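Side-chain contacts in flavodoxin (Bacteroides uniformis, PDB 4J8P), which binds flavin mononucleotide in a flavodoxin-like fold and probably serves as an electron-transfer flavoprotein: residues 22-25 with 26-30; 53-56 with 57-60; 98-101 with 102-106. All coordinates share one frame; numbering follows the deposited sequence.

In the fold
The three contacts follow one another along the chain, each made by neighbouring residues of one continuous stretch around the five-stranded parallel sheet of the flavodoxin fold. Contact 1 lies within helix 18-30, the crossover between strands 7-12 and 33-36. Contact 2 covers the start of helix 56-62, after the long loop from strand 33-36, and contact 3 the end of helix 96-102, between strands 80-88 and 111-117. Contact 1 sits across the chain's centre from the other two, its centre about 30 Å from that of contact 2 and 21 Å from that of contact 3. Contact 2 alone includes a flavin-pocket residue; contacts 1 and 3 pack their helices against the sheet and neighbouring helices.

Contact 1. Residues 22-25 with 26-30; sequences AAKL and VAEAV
Val-26, on helix 18-30, donates its N-H to Ala-22 O, 3.0 Å away. Its CG2 methyl, anti to the carbonyl carbon, is laid beside the same acceptor, with CG2 to Ala-22 O at 3.3 Å. The branched side chain also reaches Val-10 and Leu-145, a buried place suited to a compact apolar group. Ala-27 comes next, its N bonded to Ala-23 O at 2.8 Å. Ala-23 and Ala-27 both touch Phe-34, and their single methyls let the backbone approach the sheet closely. This apolar face packs on the sheet as part of a right-handed beta-alpha-beta crossover, helix 18-30 linking the parallel strands 7-12 and 33-36. Glu-28, one turn after Lys-24, stands on the exposed side. Its N bonds to Lys-24 O, and its carboxylate forms a salt bridge in which Lys-24 NZ lies 2.7 Å from Glu-28 OE2. The ammonium comes from well above the carboxylate plane, 63° out of it. Lys-24 starts with CG anti to the backbone N (chi1 -172°), then bends at chi2 and chi4, while Glu-28 folds back at chi2; the two chains therefore cross obliquely, and Lys-24 CD lies 3.8 Å from Glu-28 CG. Long, flexible chains suit this solvent-facing i to i+4 pair. Ala-29 bonds through N to Leu-25 O at 3.0 Å, and its CB passes 3.5 Å from Leu-25 O. Leu-25 and Ala-29 both touch Val-153 of helix 150-158, the larger leucine spreading over Ala-148 as well.

Contact 2. Residues 53-56 with 57-60; sequences KASR and SSVE
Arg-56 runs fully extended from a CG anti to its backbone N (chi1 178°), while Glu-60, one turn on, has CG anti to its carbonyl carbon (chi1 -74°) and stretches out to meet it. The result is an i to i+4 salt bridge, Arg-56 NE to Glu-60 OE2 at 3.0 Å. OE2 sits at the guanidinium edge and is approached on the syn side, but by a donor tilted out of the carboxylate plane; the two planes stand 85° apart, and OE1 is taken by Tyr-43 OH. Arg-56 CG packs 3.3 Å from Glu-60 OE2. Lys-41 O and Asp-47 hold Arg-56 NH1, and Tyr-43 also makes a cation-pi contact with Arg-56. Ser-55 is the N-cap of helix 56-62. Its OG accepts from Ser-58 N at 3.1 Å, satisfying an amide that has no preceding turn to bond to; a short hydroxyl side chain fits this. Asp-49 O also bonds to Ser-55 OG, and Asp-52 O to Ser-58 OG. Val-59 continues the turn, its N 3.0 Å and its CG2 3.4 Å from Ser-55 O. Ser-57, buried and hydrogen-bonded through OG to Asp-47 O, touches Trp-90 and the flavin mononucleotide.

Contact 3. Residues 98-101 with 102-106; sequences INTF and IESGD
Ser-104 and Thr-100 meet through a side-chain to backbone bond: Ser-104 OG donates to Thr-100 O at 2.7 Å. The hydroxyl lies above the carbonyl plane, 37° out of it, with OG anti to its own carbonyl carbon (chi1 -63°) and thus turned back over the last turn of helix. Ser-104 N bonds to the next carbonyl, Phe-101 O, at 3.0 Å, again from well above the carbonyl plane. A short hydroxyl side chain suits the place because OG can reach back to Thr-100 O while the backbone N takes Phe-101 O.

Ahead of it, regular i to i+4 bonds persist, with Ile-102 N 3.0 Å from Ile-98 O and Glu-103 N 2.9 Å from Asn-99 O. The side chain of Glu-103 lies along the latter carbonyl, CG passing 3.2 Å from Asn-99 O. On the buried face Ile-102 CD1 meets Ile-98 CG2 at 3.9 Å. Phe-101 adds a looser apolar contact, its CD2 lying 4.3 Å from Ile-102 CG1.

A second shell fixes these groups. Ile-98, Phe-101 and Ile-102 all rest on Ile-85 of strand 80-88, and the two isoleucines also touch Leu-130 of helix 124-133, an apolar setting that suits bulky isoleucine and phenylalanine side chains. On the polar flank, Tyr-134 OH bonds to both Asn-99 ND2 and Glu-103 OE2, Arg-67 forms a salt bridge with Glu-103 OE1, and Pro-68 O bonds to Thr-100 OG1.

From Ile-102 to Gly-105 the chain makes a type I beta turn, which leads helix 96-102 toward strand 111-117: the exit of a crossover helix in the three-layer alpha-beta-alpha sandwich of the flavodoxin fold.

Contact 1. Residues 22-25 with 26-30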
ATOM      1  N   ALA A  22       4.059  -9.930   3.776  1.00 17.63           N
ATOM      2  CA  ALA A  22       5.226  -9.179   3.344  1.00 18.25           C
ATOM      3  C   ALA A  22       5.418  -7.936   4.219  1.00 20.72           C
ATOM      4  O   ALA A  22       6.536  -7.637   4.620  1.00 18.73           O
ATOM      5  CB  ALA A  22       5.084  -8.782   1.878  1.00 18.38           C
ATOM      6  N   ALA A  23       4.306  -7.241   4.568  1.00 17.93           N
ATOM      7  CA  ALA A  23       4.387  -6.045   5.403  1.00 17.71           C
ATOM      8  C   ALA A  23       4.882  -6.355   6.811  1.00 20.87           C
ATOM      9  O   ALA A  23       5.620  -5.554   7.385  1.00 21.26           O
ATOM     10  CB  ALA A  23       3.028  -5.367   5.485  1.00 18.10           C
ATOM     11  N   LYS A  24       4.520  -7.533   7.366  1.00 19.02           N
ATOM     12  CA  LYS A  24       5.023  -7.924   8.684  1.00 20.01           C
ATOM     13  C   LYS A  24       6.541  -8.014   8.621  1.00 22.88           C
ATOM     14  O   LYS A  24       7.223  -7.520   9.521  1.00 23.39           O
ATOM     15  CB  LYS A  24       4.407  -9.276   9.138  1.00 23.55           C
ATOM     16  CG  LYS A  24       4.712  -9.693  10.598  1.00 30.32           C
ATOM     17  CD  LYS A  24       6.129 -10.308  10.807  1.00 38.79           C
ATOM     18  CE  LYS A  24       6.311 -11.069  12.107  1.00 44.99           C
ATOM     19  NZ  LYS A  24       6.523 -10.181  13.279  1.00 53.06           N
ATOM     20  N   LEU A  25       7.071  -8.658   7.536  1.00 19.98           N
ATOM     21  CA  LEU A  25       8.507  -8.795   7.380  1.00 21.22           C
ATOM     22  C   LEU A  25       9.182  -7.423   7.241  1.00 23.57           C
ATOM     23  O   LEU A  25      10.249  -7.210   7.822  1.00 23.87           O
ATOM     24  CB  LEU A  25       8.812  -9.681   6.166  1.00 20.82           C
ATOM     25  CG  LEU A  25       8.427 -11.148   6.353  1.00 24.03           C
ATOM     26  CD1 LEU A  25       8.480 -11.870   5.038  1.00 24.82           C
ATOM     27  CD2 LEU A  25       9.357 -11.817   7.410  1.00 25.37           C
ATOM     28  N   VAL A  26       8.557  -6.494   6.472  1.00 19.83           N
ATOM     29  CA  VAL A  26       9.110  -5.139   6.329  1.00 18.53           C
ATOM     30  C   VAL A  26       9.126  -4.414   7.683  1.00 21.03           C
ATOM     31  O   VAL A  26      10.163  -3.849   8.055  1.00 21.96           O
ATOM     32  CB  VAL A  26       8.322  -4.324   5.271  1.00 18.76           C
ATOM     33  CG1 VAL A  26       8.786  -2.860   5.215  1.00 19.18           C
ATOM     34  CG2 VAL A  26       8.436  -4.990   3.900  1.00 18.52           C
ATOM     35  N   ALA A  27       8.000  -4.437   8.433  1.00 19.47           N
ATOM     36  CA  ALA A  27       7.931  -3.773   9.762  1.00 19.42           C
ATOM     37  C   ALA A  27       9.022  -4.298  10.698  1.00 25.96           C
ATOM     38  O   ALA A  27       9.649  -3.506  11.414  1.00 25.39           O
ATOM     39  CB  ALA A  27       6.547  -3.975  10.383  1.00 20.28           C
ATOM     40  N   GLU A  28       9.291  -5.620  10.655  1.00 23.99           N
ATOM     41  CA  GLU A  28      10.327  -6.210  11.503  1.00 26.96           C
ATOM     42  C   GLU A  28      11.707  -5.694  11.099  1.00 29.27           C
ATOM     43  O   GLU A  28      12.496  -5.285  11.976  1.00 30.32           O
ATOM     44  CB  GLU A  28      10.268  -7.745  11.423  1.00 29.69           C
ATOM     45  CG  GLU A  28       9.059  -8.326  12.136  1.00 45.84           C
ATOM     46  CD  GLU A  28       9.143  -8.452  13.648  1.00 83.31           C
ATOM     47  OE1 GLU A  28       9.259  -7.413  14.339  1.00 87.99           O
ATOM     48  OE2 GLU A  28       9.011  -9.593  14.144  1.00 86.74           O
ATOM     49  N   ALA A  29      11.984  -5.675   9.774  1.00 24.64           N
ATOM     50  CA  ALA A  29      13.270  -5.267   9.221  1.00 25.79           C
ATOM     51  C   ALA A  29      13.611  -3.788   9.480  1.00 28.17           C
ATOM     52  O   ALA A  29      14.790  -3.476   9.681  1.00 28.43           O
ATOM     53  CB  ALA A  29      13.323  -5.569   7.738  1.00 26.27           C
ATOM     54  N   VAL A  30      12.595  -2.893   9.517  1.00 23.75           N
ATOM     55  CA  VAL A  30      12.813  -1.449   9.745  1.00 23.02           C
ATOM     56  C   VAL A  30      12.447  -0.989  11.173  1.00 27.18           C
ATOM     57  O   VAL A  30      12.553   0.210  11.437  1.00 28.70           O
ATOM     58  CB  VAL A  30      12.030  -0.585   8.695  1.00 24.42           C
ATOM     59  CG1 VAL A  30      12.417  -0.941   7.265  1.00 23.85           C
ATOM     60  CG2 VAL A  30      10.503  -0.698   8.888  1.00 23.03           C
TER

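Contact 2. Residues 53-56 with 57-60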
ATOM      1  N   LYS A  53     -16.692  -8.083 -14.917  1.00 24.50           N
ATOM      2  CA  LYS A  53     -16.592  -6.625 -15.082  1.00 23.24           C
ATOM      3  C   LYS A  53     -17.483  -5.843 -14.113  1.00 25.54           C
ATOM      4  O   LYS A  53     -17.247  -4.652 -13.899  1.00 25.78           O
ATOM      5  CB  LYS A  53     -16.938  -6.200 -16.511  1.00 24.26           C
ATOM      6  CG  LYS A  53     -15.831  -6.457 -17.503  1.00 31.35           C
ATOM      7  CD  LYS A  53     -16.278  -6.019 -18.877  1.00 34.26           C
ATOM      8  CE  LYS A  53     -15.154  -6.028 -19.874  1.00 35.05           C
ATOM      9  NZ  LYS A  53     -15.668  -5.606 -21.210  1.00 36.00           N
ATOM     10  N   ALA A  54     -18.483  -6.507 -13.514  1.00 24.15           N
ATOM     11  CA  ALA A  54     -19.400  -5.852 -12.576  1.00 24.89           C
ATOM     12  C   ALA A  54     -18.965  -6.005 -11.114  1.00 25.18           C
ATOM     13  O   ALA A  54     -19.649  -5.475 -10.229  1.00 24.76           O
ATOM     14  CB  ALA A  54     -20.810  -6.404 -12.760  1.00 27.38           C
ATOM     15  N   SER A  55     -17.857  -6.741 -10.839  1.00 22.14           N
ATOM     16  CA  SER A  55     -17.419  -6.928  -9.447  1.00 20.51           C
ATOM     17  C   SER A  55     -16.942  -5.596  -8.885  1.00 22.26           C
ATOM     18  O   SER A  55     -16.529  -4.710  -9.645  1.00 20.98           O
ATOM     19  CB  SER A  55     -16.297  -7.957  -9.353  1.00 21.38           C
ATOM     20  OG  SER A  55     -15.091  -7.423  -9.896  1.00 20.89           O
ATOM     21  N   ARG A  56     -16.997  -5.463  -7.569  1.00 20.82           N
ATOM     22  CA  ARG A  56     -16.553  -4.231  -6.904  1.00 19.77           C
ATOM     23  C   ARG A  56     -15.127  -3.845  -7.335  1.00 21.19           C
ATOM     24  O   ARG A  56     -14.886  -2.679  -7.682  1.00 20.38           O
ATOM     25  CB  ARG A  56     -16.616  -4.440  -5.399  1.00 20.62           C
ATOM     26  CG  ARG A  56     -16.123  -3.236  -4.602  1.00 20.08           C
ATOM     27  CD  ARG A  56     -16.021  -3.657  -3.171  1.00 18.64           C
ATOM     28  NE  ARG A  56     -15.573  -2.598  -2.277  1.00 20.18           N
ATOM     29  CZ  ARG A  56     -15.293  -2.816  -0.993  1.00 21.69           C
ATOM     30  NH1 ARG A  56     -15.409  -4.038  -0.480  1.00 20.66           N
ATOM     31  NH2 ARG A  56     -14.860  -1.823  -0.220  1.00 21.77           N
ATOM     32  N   SER A  57     -14.189  -4.810  -7.337  1.00 18.52           N
ATOM     33  CA  SER A  57     -12.813  -4.463  -7.732  1.00 17.91           C
ATOM     34  C   SER A  57     -12.758  -4.048  -9.195  1.00 19.29           C
ATOM     35  O   SER A  57     -11.979  -3.153  -9.536  1.00 20.58           O
ATOM     36  CB  SER A  57     -11.848  -5.612  -7.463  1.00 19.69           C
ATOM     37  OG  SER A  57     -12.124  -6.790  -8.205  1.00 20.79           O
ATOM     38  N   SER A  58     -13.556  -4.685 -10.078  1.00 19.74           N
ATOM     39  CA  SER A  58     -13.506  -4.293 -11.493  1.00 19.80           C
ATOM     40  C   SER A  58     -13.998  -2.857 -11.671  1.00 23.30           C
ATOM     41  O   SER A  58     -13.385  -2.083 -12.409  1.00 23.52           O
ATOM     42  CB  SER A  58     -14.320  -5.248 -12.360  1.00 22.11           C
ATOM     43  OG  SER A  58     -13.717  -6.531 -12.392  1.00 21.36           O
ATOM     44  N   VAL A  59     -15.085  -2.499 -10.968  1.00 20.98           N
ATOM     45  CA  VAL A  59     -15.657  -1.159 -11.059  1.00 20.62           C
ATOM     46  C   VAL A  59     -14.672  -0.123 -10.481  1.00 23.34           C
ATOM     47  O   VAL A  59     -14.419   0.911 -11.105  1.00 22.84           O
ATOM     48  CB  VAL A  59     -17.023  -1.113 -10.328  1.00 23.93           C
ATOM     49  CG1 VAL A  59     -17.567   0.311 -10.233  1.00 24.82           C
ATOM     50  CG2 VAL A  59     -18.043  -2.029 -11.025  1.00 24.07           C
ATOM     51  N   GLU A  60     -14.104  -0.416  -9.302  1.00 20.69           N
ATOM     52  CA  GLU A  60     -13.187   0.543  -8.683  1.00 19.57           C
ATOM     53  C   GLU A  60     -11.944   0.761  -9.555  1.00 23.91           C
ATOM     54  O   GLU A  60     -11.509   1.905  -9.750  1.00 22.21           O
ATOM     55  CB  GLU A  60     -12.771   0.077  -7.262  1.00 20.80           C
ATOM     56  CG  GLU A  60     -13.903   0.260  -6.253  1.00 25.38           C
ATOM     57  CD  GLU A  60     -13.705  -0.417  -4.913  1.00 34.95           C
ATOM     58  OE1 GLU A  60     -12.608  -0.993  -4.719  1.00 22.01           O
ATOM     59  OE2 GLU A  60     -14.642  -0.391  -4.072  1.00 24.52           O
TER
HETATM   60  O   HOH W   1     -16.160   0.753  -1.226  1.00 24.83           O

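Contact 3. Residues 98-101 with 102-106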
ATOM      1  N   ILE A  98      -5.741   2.731  -1.487  1.00 14.06           N
ATOM      2  CA  ILE A  98      -4.442   3.381  -1.216  1.00 13.50           C
ATOM      3  C   ILE A  98      -4.564   4.880  -1.473  1.00 16.49           C
ATOM      4  O   ILE A  98      -4.014   5.681  -0.702  1.00 17.79           O
ATOM      5  CB  ILE A  98      -3.360   2.727  -2.089  1.00 15.07           C
ATOM      6  CG1 ILE A  98      -3.190   1.233  -1.681  1.00 16.63           C
ATOM      7  CG2 ILE A  98      -2.008   3.542  -1.997  1.00 14.88           C
ATOM      8  CD1 ILE A  98      -2.843   1.010  -0.127  1.00 17.15           C
ATOM      9  N   ASN A  99      -5.322   5.266  -2.512  1.00 15.98           N
ATOM     10  CA  ASN A  99      -5.586   6.687  -2.760  1.00 16.35           C
ATOM     11  C   ASN A  99      -6.401   7.268  -1.586  1.00 17.81           C
ATOM     12  O   ASN A  99      -6.112   8.374  -1.123  1.00 18.64           O
ATOM     13  CB  ASN A  99      -6.321   6.881  -4.072  1.00 17.13           C
ATOM     14  CG  ASN A  99      -5.525   6.349  -5.244  1.00 18.68           C
ATOM     15  OD1 ASN A  99      -5.744   5.222  -5.665  1.00 19.87           O
ATOM     16  ND2 ASN A  99      -4.624   7.169  -5.782  1.00 18.15           N
ATOM     17  N   THR A 100      -7.415   6.517  -1.090  1.00 16.72           N
ATOM     18  CA  THR A 100      -8.171   7.053   0.048  1.00 16.25           C
ATOM     19  C   THR A 100      -7.241   7.306   1.232  1.00 18.37           C
ATOM     20  O   THR A 100      -7.325   8.361   1.863  1.00 19.47           O
ATOM     21  CB  THR A 100      -9.269   6.068   0.465  1.00 16.79           C
ATOM     22  OG1 THR A 100     -10.026   5.718  -0.686  1.00 18.87           O
ATOM     23  CG2 THR A 100     -10.220   6.691   1.528  1.00 19.22           C
ATOM     24  N   PHE A 101      -6.353   6.337   1.517  1.00 15.49           N
ATOM     25  CA  PHE A 101      -5.423   6.440   2.629  1.00 15.52           C
ATOM     26  C   PHE A 101      -4.524   7.686   2.481  1.00 17.64           C
ATOM     27  O   PHE A 101      -4.430   8.484   3.415  1.00 18.26           O
ATOM     28  CB  PHE A 101      -4.599   5.147   2.706  1.00 16.36           C
ATOM     29  CG  PHE A 101      -3.512   5.162   3.733  1.00 17.27           C
ATOM     30  CD1 PHE A 101      -3.814   5.119   5.097  1.00 19.51           C
ATOM     31  CD2 PHE A 101      -2.182   5.275   3.353  1.00 18.40           C
ATOM     32  CE1 PHE A 101      -2.790   5.155   6.060  1.00 19.50           C
ATOM     33  CE2 PHE A 101      -1.160   5.283   4.318  1.00 20.27           C
ATOM     34  CZ  PHE A 101      -1.469   5.217   5.656  1.00 19.20           C
ATOM     35  N   ILE A 102      -3.865   7.845   1.330  1.00 15.60           N
ATOM     36  CA  ILE A 102      -2.950   8.986   1.116  1.00 16.30           C
ATOM     37  C   ILE A 102      -3.718  10.314   1.237  1.00 18.86           C
ATOM     38  O   ILE A 102      -3.195  11.297   1.750  1.00 19.53           O
ATOM     39  CB  ILE A 102      -2.237   8.840  -0.254  1.00 18.28           C
ATOM     40  CG1 ILE A 102      -1.307   7.618  -0.200  1.00 18.25           C
ATOM     41  CG2 ILE A 102      -1.490  10.129  -0.676  1.00 19.70           C
ATOM     42  CD1 ILE A 102      -0.763   7.181  -1.621  1.00 18.70           C
ATOM     43  N   GLU A 103      -4.963  10.319   0.758  1.00 17.38           N
ATOM     44  CA  GLU A 103      -5.788  11.531   0.782  1.00 17.80           C
ATOM     45  C   GLU A 103      -6.441  11.753   2.144  1.00 23.70           C
ATOM     46  O   GLU A 103      -7.183  12.726   2.290  1.00 25.92           O
ATOM     47  CB  GLU A 103      -6.836  11.467  -0.326  1.00 18.53           C
ATOM     48  CG  GLU A 103      -6.161  11.572  -1.688  1.00 19.83           C
ATOM     49  CD  GLU A 103      -7.054  11.310  -2.883  1.00 21.85           C
ATOM     50  OE1 GLU A 103      -8.295  11.301  -2.711  1.00 21.50           O
ATOM     51  OE2 GLU A 103      -6.509  11.131  -3.998  1.00 21.69           O
ATOM     52  N   SER A 104      -6.169  10.888   3.138  1.00 18.71           N
ATOM     53  CA  SER A 104      -6.799  11.039   4.465  1.00 18.58           C
ATOM     54  C   SER A 104      -5.817  11.454   5.576  1.00 22.65           C
ATOM     55  O   SER A 104      -6.208  11.530   6.750  1.00 23.35           O
ATOM     56  CB  SER A 104      -7.505   9.746   4.846  1.00 20.87           C
ATOM     57  OG  SER A 104      -8.559   9.504   3.912  1.00 21.14           O
ATOM     58  N   GLY A 105      -4.573  11.738   5.204  1.00 21.18           N
ATOM     59  CA  GLY A 105      -3.553  12.165   6.155  1.00 23.03           C
ATOM     60  C   GLY A 105      -2.598  13.166   5.536  1.00 24.97           C
ATOM     61  O   GLY A 105      -2.650  13.406   4.321  1.00 22.44           O
ATOM     62  N   ASP A 106      -1.734  13.753   6.383  1.00 23.98           N
ATOM     63  CA  ASP A 106      -0.741  14.742   5.965  1.00 23.80           C
ATOM     64  C   ASP A 106       0.600  14.039   5.818  1.00 25.62           C
ATOM     65  O   ASP A 106       1.218  13.677   6.818  1.00 25.60           O
ATOM     66  CB  ASP A 106      -0.663  15.905   6.991  1.00 26.73           C
ATOM     67  CG  ASP A 106       0.313  17.025   6.632  1.00 34.81           C
ATOM     68  OD1 ASP A 106       0.940  16.952   5.543  1.00 35.10           O
ATOM     69  OD2 ASP A 106       0.399  18.002   7.402  1.00 41.43           O
TER